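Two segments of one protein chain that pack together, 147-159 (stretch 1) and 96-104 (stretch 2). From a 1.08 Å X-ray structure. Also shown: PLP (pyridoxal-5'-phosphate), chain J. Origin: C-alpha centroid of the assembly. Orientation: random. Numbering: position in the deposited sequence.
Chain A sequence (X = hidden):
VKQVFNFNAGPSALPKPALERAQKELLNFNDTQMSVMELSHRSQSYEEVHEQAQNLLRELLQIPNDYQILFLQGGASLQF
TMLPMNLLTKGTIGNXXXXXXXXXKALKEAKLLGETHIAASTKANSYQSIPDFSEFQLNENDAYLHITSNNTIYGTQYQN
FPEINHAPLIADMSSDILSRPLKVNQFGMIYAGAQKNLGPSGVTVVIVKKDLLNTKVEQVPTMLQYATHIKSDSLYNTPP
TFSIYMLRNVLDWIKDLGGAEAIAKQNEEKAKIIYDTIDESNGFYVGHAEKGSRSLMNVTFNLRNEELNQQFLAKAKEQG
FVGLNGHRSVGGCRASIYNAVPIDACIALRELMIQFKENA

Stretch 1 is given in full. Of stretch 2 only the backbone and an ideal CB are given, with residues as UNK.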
ATOM      1  N   ILE A 147       8.121  10.944 -19.657  1.00  9.30           N
ATOM      2  CA  ILE A 147       9.332  10.171 -19.873  1.00  9.05           C
ATOM      3  C   ILE A 147       9.480   9.156 -18.749  1.00  8.45           C
ATOM      4  O   ILE A 147       8.880   9.268 -17.675  1.00  8.99           O
ATOM      5  CB  ILE A 147      10.578  11.077 -19.935  1.00  9.50           C
ATOM      6  CG1 ILE A 147      10.913  11.740 -18.601  1.00  9.76           C
ATOM      7  CG2 ILE A 147      10.437  12.110 -21.064  1.00 10.50           C
ATOM      8  CD1 ILE A 147      12.218  12.498 -18.587  1.00 11.48           C
ATOM      9  N   THR A 148      10.372   8.173 -18.999  1.00  9.18           N
ATOM     10  CA  THR A 148      10.756   7.167 -18.025  1.00  8.65           C
ATOM     11  C   THR A 148      12.265   7.344 -17.826  1.00  8.74           C
ATOM     12  O   THR A 148      13.050   7.088 -18.771  1.00  9.24           O
ATOM     13  CB  THR A 148      10.449   5.756 -18.519  1.00  8.66           C
ATOM     14  OG1 THR A 148       9.100   5.711 -19.024  1.00  9.19           O
ATOM     15  CG2 THR A 148      10.680   4.742 -17.422  1.00  9.46           C
ATOM     16  N   SER A 149      12.692   7.881 -16.686  1.00  8.65           N
ATOM     17  CA  SER A 149      14.116   8.277 -16.558  1.00  8.68           C
ATOM     18  C   SER A 149      15.089   7.127 -16.628  1.00  8.24           C
ATOM     19  O   SER A 149      16.157   7.248 -17.222  1.00  9.09           O
ATOM     20  CB  SER A 149      14.292   9.050 -15.233  1.00  9.30           C
ATOM     21  OG  SER A 149      13.831   8.277 -14.153  1.00  9.28           O
ATOM     22  N   ASN A 150      14.713   5.985 -16.052  1.00  8.34           N
ATOM     23  CA  ASN A 150      15.529   4.787 -16.019  1.00  8.22           C
ATOM     24  C   ASN A 150      14.615   3.630 -16.454  1.00  8.31           C
ATOM     25  O   ASN A 150      13.569   3.361 -15.840  1.00  8.60           O
ATOM     26  CB  ASN A 150      16.157   4.583 -14.625  1.00  8.32           C
ATOM     27  CG  ASN A 150      17.173   3.436 -14.647  1.00  8.54           C
ATOM     28  OD1 ASN A 150      18.328   3.678 -15.078  1.00  9.09           O
ATOM     29  ND2 ASN A 150      16.735   2.255 -14.240  1.00  8.97           N
ATOM     30  N   ASN A 151      15.010   3.006 -17.545  1.00  8.63           N
ATOM     31  CA  ASN A 151      14.219   1.959 -18.181  1.00  8.61           C
ATOM     32  C   ASN A 151      14.681   0.620 -17.624  1.00  8.49           C
ATOM     33  O   ASN A 151      15.641  -0.011 -18.090  1.00  9.06           O
ATOM     34  CB  ASN A 151      14.382   2.029 -19.695  1.00  9.19           C
ATOM     35  CG  ASN A 151      13.996   3.434 -20.143  1.00  8.90           C
ATOM     36  OD1 ASN A 151      12.806   3.750 -20.192  1.00  9.43           O
ATOM     37  ND2 ASN A 151      14.973   4.254 -20.457  1.00  9.86           N
ATOM     38  N   THR A 152      14.003   0.217 -16.537  1.00  8.77           N
ATOM     39  CA  THR A 152      14.486  -0.835 -15.629  1.00  8.55           C
ATOM     40  C   THR A 152      14.753  -2.149 -16.344  1.00  8.74           C
ATOM     41  O   THR A 152      15.654  -2.907 -15.941  1.00  9.37           O
ATOM     42  CB  THR A 152      13.402  -1.053 -14.522  1.00  8.99           C
ATOM     43  OG1 THR A 152      12.837   0.236 -14.219  1.00  8.92           O
ATOM     44  CG2 THR A 152      13.992  -1.682 -13.266  1.00  9.41           C
ATOM     45  N   ILE A 153      13.907  -2.484 -17.333  1.00  9.20           N
ATOM     46  CA  ILE A 153      14.031  -3.763 -18.040  1.00  9.30           C
ATOM     47  C   ILE A 153      15.149  -3.798 -19.040  1.00  9.30           C
ATOM     48  O   ILE A 153      15.796  -4.840 -19.272  1.00 10.41           O
ATOM     49  CB  ILE A 153      12.664  -4.145 -18.666  1.00 10.06           C
ATOM     50  CG1 ILE A 153      11.700  -4.543 -17.534  1.00 10.80           C
ATOM     51  CG2 ILE A 153      12.799  -5.227 -19.727  1.00 11.71           C
ATOM     52  CD1 ILE A 153      10.229  -4.580 -17.878  1.00 13.29           C
ATOM     53  N   TYR A 154      15.396  -2.654 -19.682  1.00  9.37           N
ATOM     54  CA  TYR A 154      16.374  -2.525 -20.784  1.00 10.02           C
ATOM     55  C   TYR A 154      17.723  -2.006 -20.335  1.00 10.11           C
ATOM     56  O   TYR A 154      18.704  -2.131 -21.088  1.00 11.53           O
ATOM     57  CB  TYR A 154      15.775  -1.649 -21.910  1.00 10.79           C
ATOM     58  CG  TYR A 154      14.709  -2.460 -22.642  1.00 10.92           C
ATOM     59  CD1 TYR A 154      13.384  -2.355 -22.319  1.00 10.85           C
ATOM     60  CD2 TYR A 154      15.075  -3.358 -23.603  1.00 12.76           C
ATOM     61  CE1 TYR A 154      12.423  -3.135 -22.975  1.00 12.78           C
ATOM     62  CE2 TYR A 154      14.122  -4.127 -24.269  1.00 13.41           C
ATOM     63  CZ  TYR A 154      12.799  -3.993 -23.945  1.00 12.26           C
ATOM     64  OH  TYR A 154      11.836  -4.774 -24.594  1.00 15.23           O
ATOM     65  N   GLY A 155      17.857  -1.441 -19.147  1.00  9.47           N
ATOM     66  CA  GLY A 155      19.168  -0.994 -18.653  1.00  9.97           C
ATOM     67  C   GLY A 155      19.675   0.275 -19.296  1.00  8.93           C
ATOM     68  O   GLY A 155      20.902   0.451 -19.422  1.00  9.47           O
ATOM     69  N   THR A 156      18.794   1.185 -19.667  1.00  9.26           N
ATOM     70  CA  THR A 156      19.151   2.484 -20.218  1.00  9.57           C
ATOM     71  C   THR A 156      18.616   3.600 -19.318  1.00  8.95           C
ATOM     72  O   THR A 156      17.663   3.387 -18.555  1.00  9.67           O
ATOM     73  CB  THR A 156      18.587   2.664 -21.647  1.00  9.67           C
ATOM     74  OG1 THR A 156      17.167   2.628 -21.517  1.00 10.06           O
ATOM     75  CG2 THR A 156      19.076   1.611 -22.612  1.00 11.15           C
ATOM     76  N   GLN A 157      19.226   4.785 -19.424  1.00  9.01           N
ATOM     77  CA  GLN A 157      18.896   5.873 -18.512  1.00  8.94           C
ATOM     78  C   GLN A 157      19.189   7.213 -19.156  1.00  9.12           C
ATOM     79  O   GLN A 157      20.224   7.385 -19.828  1.00 10.00           O
ATOM     80  CB  GLN A 157      19.766   5.704 -17.241  1.00  9.81           C
ATOM     81  CG  GLN A 157      19.547   6.674 -16.130  1.00  9.39           C
ATOM     82  CD  GLN A 157      20.445   6.419 -14.945  1.00  9.37           C
ATOM     83  OE1 GLN A 157      21.544   5.837 -15.081  1.00  9.48           O
ATOM     84  NE2 GLN A 157      20.000   6.839 -13.732  1.00  9.38           N
ATOM     85  N   TYR A 158      18.309   8.170 -18.920  1.00  9.01           N
ATOM     86  CA  TYR A 158      18.543   9.564 -19.285  1.00  9.64           C
ATOM     87  C   TYR A 158      19.780  10.095 -18.574  1.00  9.86           C
ATOM     88  O   TYR A 158      19.909   9.969 -17.352  1.00 10.44           O
ATOM     89  CB  TYR A 158      17.342  10.424 -18.935  1.00  9.94           C
ATOM     90  CG  TYR A 158      16.162  10.335 -19.892  1.00  9.69           C
ATOM     91  CD1 TYR A 158      15.363   9.199 -19.963  1.00  9.33           C
ATOM     92  CD2 TYR A 158      15.818  11.412 -20.705  1.00 10.75           C
ATOM     93  CE1 TYR A 158      14.274   9.130 -20.827  1.00  9.79           C
ATOM     94  CE2 TYR A 158      14.746  11.345 -21.555  1.00 11.18           C
ATOM     95  CZ  TYR A 158      13.969  10.214 -21.631  1.00  9.89           C
ATOM     96  OH  TYR A 158      12.899  10.182 -22.507  1.00 10.87           O
ATOM     97  N   GLN A 159      20.663  10.765 -19.333  1.00 11.33           N
ATOM     98  CA  GLN A 159      21.840  11.418 -18.755  1.00 12.48           C
ATOM     99  C   GLN A 159      21.499  12.790 -18.241  1.00 14.29           C
ATOM    100  O   GLN A 159      22.240  13.278 -17.364  1.00 19.78           O
ATOM    101  CB  GLN A 159      22.953  11.561 -19.819  1.00 13.95           C
ATOM    102  CG  GLN A 159      23.332  10.197 -20.362  1.00 13.93           C
ATOM    103  CD  GLN A 159      23.708   9.246 -19.240  1.00 13.96           C
ATOM    104  OE1 GLN A 159      24.723   9.540 -18.555  1.00 14.84           O
ATOM    105  NE2 GLN A 159      22.922   8.196 -19.010  1.00 13.47           N
ATOM    106  N   UNK A  96       4.094  10.894 -25.060  1.00 10.57           N
ATOM    107  CA  UNK A  96       5.002   9.943 -24.383  1.00 10.64           C
ATOM    108  C   UNK A  96       6.268   9.767 -25.182  1.00 10.31           C
ATOM    109  O   UNK A  96       6.249   9.628 -26.406  1.00 11.08           O
ATOM    110  CB  UNK A  96       4.326   8.586 -24.176  1.00 10.64           C
ATOM    111  N   UNK A  97       7.398   9.666 -24.473  1.00 10.08           N
ATOM    112  CA  UNK A  97       8.662   9.247 -25.037  1.00 10.24           C
ATOM    113  C   UNK A  97       8.852   7.787 -24.647  1.00 10.03           C
ATOM    114  O   UNK A  97       8.898   7.450 -23.447  1.00  9.95           O
ATOM    115  CB  UNK A  97       9.819  10.123 -24.553  1.00 10.24           C
ATOM    116  N   UNK A  98       8.949   6.895 -25.632  1.00 10.20           N
ATOM    117  CA  UNK A  98       9.079   5.481 -25.367  1.00 10.56           C
ATOM    118  C   UNK A  98      10.550   5.042 -25.322  1.00  9.99           C
ATOM    119  O   UNK A  98      11.238   5.101 -26.352  1.00 10.58           O
ATOM    120  CB  UNK A  98       8.320   4.684 -26.430  1.00 10.56           C
ATOM    121  N   UNK A  99      11.023   4.633 -24.130  1.00  9.55           N
ATOM    122  CA  UNK A  99      12.379   4.164 -23.963  1.00  9.75           C
ATOM    123  C   UNK A  99      12.448   2.792 -23.321  1.00  9.76           C
ATOM    124  O   UNK A  99      13.538   2.293 -23.018  1.00 10.44           O
ATOM    125  CB  UNK A  99      13.176   5.168 -23.127  1.00  9.75           C
ATOM    126  N   UNK A 100      11.317   2.116 -23.115  1.00 10.19           N
ATOM    127  CA  UNK A 100      11.286   0.742 -22.660  1.00 10.17           C
ATOM    128  C   UNK A 100       9.879   0.276 -22.433  1.00  9.89           C
ATOM    129  O   UNK A 100       8.900   0.923 -22.830  1.00 10.24           O
ATOM    130  CB  UNK A 100      12.105   0.579 -21.378  1.00 10.17           C
ATOM    131  N   UNK A 101       9.749  -0.873 -21.798  1.00 10.15           N
ATOM    132  CA  UNK A 101       8.471  -1.492 -21.524  1.00 10.97           C
ATOM    133  C   UNK A 101       7.654  -0.676 -20.533  1.00  9.63           C
ATOM    134  O   UNK A 101       6.426  -0.533 -20.680  1.00 10.51           O
ATOM    135  CB  UNK A 101       8.677  -2.912 -20.994  1.00 10.97           C
ATOM    136  N   UNK A 102       8.296  -0.129 -19.484  1.00  9.62           N
ATOM    137  CA  UNK A 102       7.558   0.704 -18.546  1.00  9.39           C
ATOM    138  C   UNK A 102       7.003   1.936 -19.227  1.00  8.83           C
ATOM    139  O   UNK A 102       5.889   2.387 -18.864  1.00  9.37           O
ATOM    140  CB  UNK A 102       8.452   1.111 -17.373  1.00  9.39           C
ATOM    141  N   UNK A 103       7.692   2.512 -20.210  1.00  9.14           N
ATOM    142  CA  UNK A 103       7.112   3.623 -20.962  1.00  9.23           C
ATOM    143  C   UNK A 103       5.826   3.184 -21.691  1.00  9.21           C
ATOM    144  O   UNK A 103       4.828   3.894 -21.729  1.00  9.96           O
ATOM    145  CB  UNK A 103       8.131   4.168 -21.965  1.00  9.23           C
ATOM    146  N   UNK A 104       5.894   1.983 -22.314  1.00  9.88           N
ATOM    147  CA  UNK A 104       4.752   1.437 -23.033  1.00 10.12           C
ATOM    148  C   UNK A 104       3.551   1.246 -22.091  1.00  9.81           C
ATOM    149  O   UNK A 104       2.409   1.547 -22.468  1.00 10.49           O
ATOM    150  CB  UNK A 104       5.130   0.109 -23.691  1.00 10.12           C
TER
HETATM  151  N1  PLP J1367       7.965   1.985 -13.641  1.00  8.51           N
HETATM  152  C2  PLP J1367       9.273   1.543 -13.536  1.00  8.34           C
HETATM  153  C2A PLP J1367      10.307   2.350 -14.228  1.00 10.14           C
HETATM  154  C3  PLP J1367       9.557   0.404 -12.799  1.00  9.86           C
HETATM  155  O3  PLP J1367      10.801  -0.001 -12.679  1.00 11.51           O
HETATM  156  C4  PLP J1367       8.486  -0.326 -12.165  1.00 10.95           C
HETATM  157  C4A PLP J1367       8.819  -1.505 -11.322  1.00 21.32           C
HETATM  158  C5  PLP J1367       7.176   0.167 -12.289  1.00  9.55           C
HETATM  159  C6  PLP J1367       6.948   1.303 -13.049  1.00  8.90           C
HETATM  160  C5A PLP J1367       5.989  -0.532 -11.693  1.00 11.59           C
HETATM  161  O4P PLP J1367       5.926  -0.210 -10.255  1.00  9.59           O
HETATM  162  P   PLP J1367       4.770  -0.908  -9.338  1.00  8.60           P
HETATM  163  O1P PLP J1367       5.016  -2.384  -9.390  1.00  8.88           O
HETATM  164  O2P PLP J1367       3.431  -0.524  -9.950  1.00  9.14           O
HETATM  165  O3P PLP J1367       5.013  -0.235  -7.996  1.00 10.00           O

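Position 96 lies in a strand, and its ideal CB points sideways with nothing of stretch 1 within 5.5 Å. The contact sets no rule here; Tyr-96 fills it.

Position 97 points toward stretch 1, its ideal CB 4.1 Å from CG2 of Ile-147 and 3.7 Å from OH of Tyr-158. An extended backbone and an apolar neighbour suit a compact aliphatic residue, such as valine, isoleucine or alanine. The residue is Val-97: its CG2 packs 3.9 Å from CG2 of Ile-147, and its CG1 sits 3.3 Å from OH of Tyr-158.

At 98 CB points away, so stretch 1 does not discriminate; Leu-98 occupies it.

Position 99 points toward stretch 1. Its ideal CB is 3.3 Å from OD1 of Asn-151, too tight for bulk in that direction, yet this oxygen asks for a donor. Serine, threonine or perhaps cysteine would suit. Thr-99, with chi1 p, donates from OG1 to OD1 of Asn-151 at 2.7 Å. ND2 of Asn-151 donates within its own stretch to OG1 of Thr-156 at 2.9 Å. A water donates to OG1 of Thr-99 and also bonds OH of Tyr-158, extending the polar network.

At 100 phi/psi is 176/-169, and an ideal CB would lie 3.2 Å from CB of Asn-151 and 3.3 Å from CD1 of Tyr-154. Both are tight, which favours glycine. Gly-100 takes the N-cap position before the helix and lets CD1 of Tyr-154 approach its CA to 3.8 Å.

Position 101 opens the helix facing CD1 of Ile-153, 3.9 Å from the ideal CB, and CE1 of Tyr-154 at 4.2 Å. A small residue, alanine or serine, would fit. Ser-101 presents its CB 3.8 Å from CD1 of Ile-153.

Position 102 points toward stretch 1 with more room: the ideal CB is 4.3 Å from CG2 of Thr-148, and the cofactor ring lies nearby. A large flat side chain, tryptophan, tyrosine or phenylalanine, could extend from there to the cofactor ring. Trp-102 lays one ring face over PLP, CG to C2 3.5 Å, while its NE1 meets CD1 of Ile-153 at 3.6 Å. Thr-152 holds the cofactor too, its OG1 hydrogen-bonded to PLP O3 at 2.6 Å.

At 103 CB points sideways, 3.5 Å from OG1 of Thr-148, so a short hydroxyl side chain suits. Ser-103 bonds OG to OG1 of Thr-148 at 2.8 Å, and the same OG accepts from N of Thr-99 at 3.1 Å, tying helix to loop.

Position 104 has no neighbour in stretch 1 within 5.5 Å of its ideal CB; it is Glu-104.

Stretch 2, residues 96-104: YVLTGSWSE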
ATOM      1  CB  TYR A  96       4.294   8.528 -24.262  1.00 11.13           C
ATOM      2  CG  TYR A  96       3.273   8.600 -23.114  1.00 10.49           C
ATOM      3  CD1 TYR A  96       2.054   9.236 -23.325  1.00 10.80           C
ATOM      4  CD2 TYR A  96       3.526   8.106 -21.847  1.00 10.84           C
ATOM      5  CE1 TYR A  96       1.115   9.338 -22.323  1.00 10.99           C
ATOM      6  CE2 TYR A  96       2.599   8.229 -20.791  1.00 10.45           C
ATOM      7  CZ  TYR A  96       1.398   8.831 -21.035  1.00 10.22           C
ATOM      8  OH  TYR A  96       0.471   9.031 -20.037  1.00 11.49           O
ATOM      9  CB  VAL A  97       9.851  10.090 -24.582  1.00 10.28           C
ATOM     10  CG1 VAL A  97      11.166   9.622 -25.229  1.00 11.46           C
ATOM     11  CG2 VAL A  97       9.643  11.571 -24.859  1.00 11.49           C
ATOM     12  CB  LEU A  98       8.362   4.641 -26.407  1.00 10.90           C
ATOM     13  CG  LEU A  98       6.823   4.881 -26.505  1.00 11.71           C
ATOM     14  CD1 LEU A  98       6.210   3.952 -27.556  1.00 13.12           C
ATOM     15  CD2 LEU A  98       6.147   4.687 -25.151  1.00 13.19           C
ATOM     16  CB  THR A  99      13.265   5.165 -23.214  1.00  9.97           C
ATOM     17  OG1 THR A  99      12.569   5.668 -22.032  1.00  9.88           O
ATOM     18  CG2 THR A  99      13.591   6.386 -24.069  1.00 10.96           C
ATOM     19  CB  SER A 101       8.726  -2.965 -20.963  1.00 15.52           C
ATOM     20  OG  SER A 101       7.516  -3.460 -20.405  1.00 20.42           O
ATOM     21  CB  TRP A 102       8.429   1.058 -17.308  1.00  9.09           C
ATOM     22  CG  TRP A 102       8.677  -0.201 -16.480  1.00  8.97           C
ATOM     23  CD1 TRP A 102       9.866  -0.809 -16.233  1.00  9.59           C
ATOM     24  CD2 TRP A 102       7.673  -0.998 -15.842  1.00  9.47           C
ATOM     25  NE1 TRP A 102       9.672  -1.913 -15.466  1.00 10.67           N
ATOM     26  CE2 TRP A 102       8.339  -2.064 -15.203  1.00 10.24           C
ATOM     27  CE3 TRP A 102       6.276  -0.919 -15.707  1.00 10.35           C
ATOM     28  CZ2 TRP A 102       7.649  -3.027 -14.479  1.00 12.94           C
ATOM     29  CZ3 TRP A 102       5.593  -1.873 -14.991  1.00 12.42           C
ATOM     30  CH2 TRP A 102       6.301  -2.912 -14.387  1.00 13.89           C
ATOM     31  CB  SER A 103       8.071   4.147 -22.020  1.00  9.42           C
ATOM     32  OG  SER A 103       9.359   4.501 -21.518  1.00  9.61           O
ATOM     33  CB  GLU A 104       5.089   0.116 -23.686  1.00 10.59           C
ATOM     34  CG  GLU A 104       6.103   0.229 -24.782  1.00 11.53           C
ATOM     35  CD  GLU A 104       6.521  -1.083 -25.422  1.00 13.33           C
ATOM     36  OE1 GLU A 104       7.251  -1.077 -26.422  1.00 14.46           O
ATOM     37  OE2 GLU A 104       6.098  -2.163 -24.927  1.00 18.35           O
TER
HETATM   38  O   HOH W   1       7.540   7.341 -20.888  1.00  9.89           O
HETATM   39  O   HOH W   2      11.201   8.006 -21.868  1.00  9.90           O
HETATM   40  O   HOH W   3      16.055   2.625 -23.948  1.00 12.49           O
HETATM   41  O   HOH W   4       7.089   4.745 -17.400  1.00  9.24           O
HETATM   42  O   HOH W   5      10.524   2.056 -19.818  1.00  9.90           O
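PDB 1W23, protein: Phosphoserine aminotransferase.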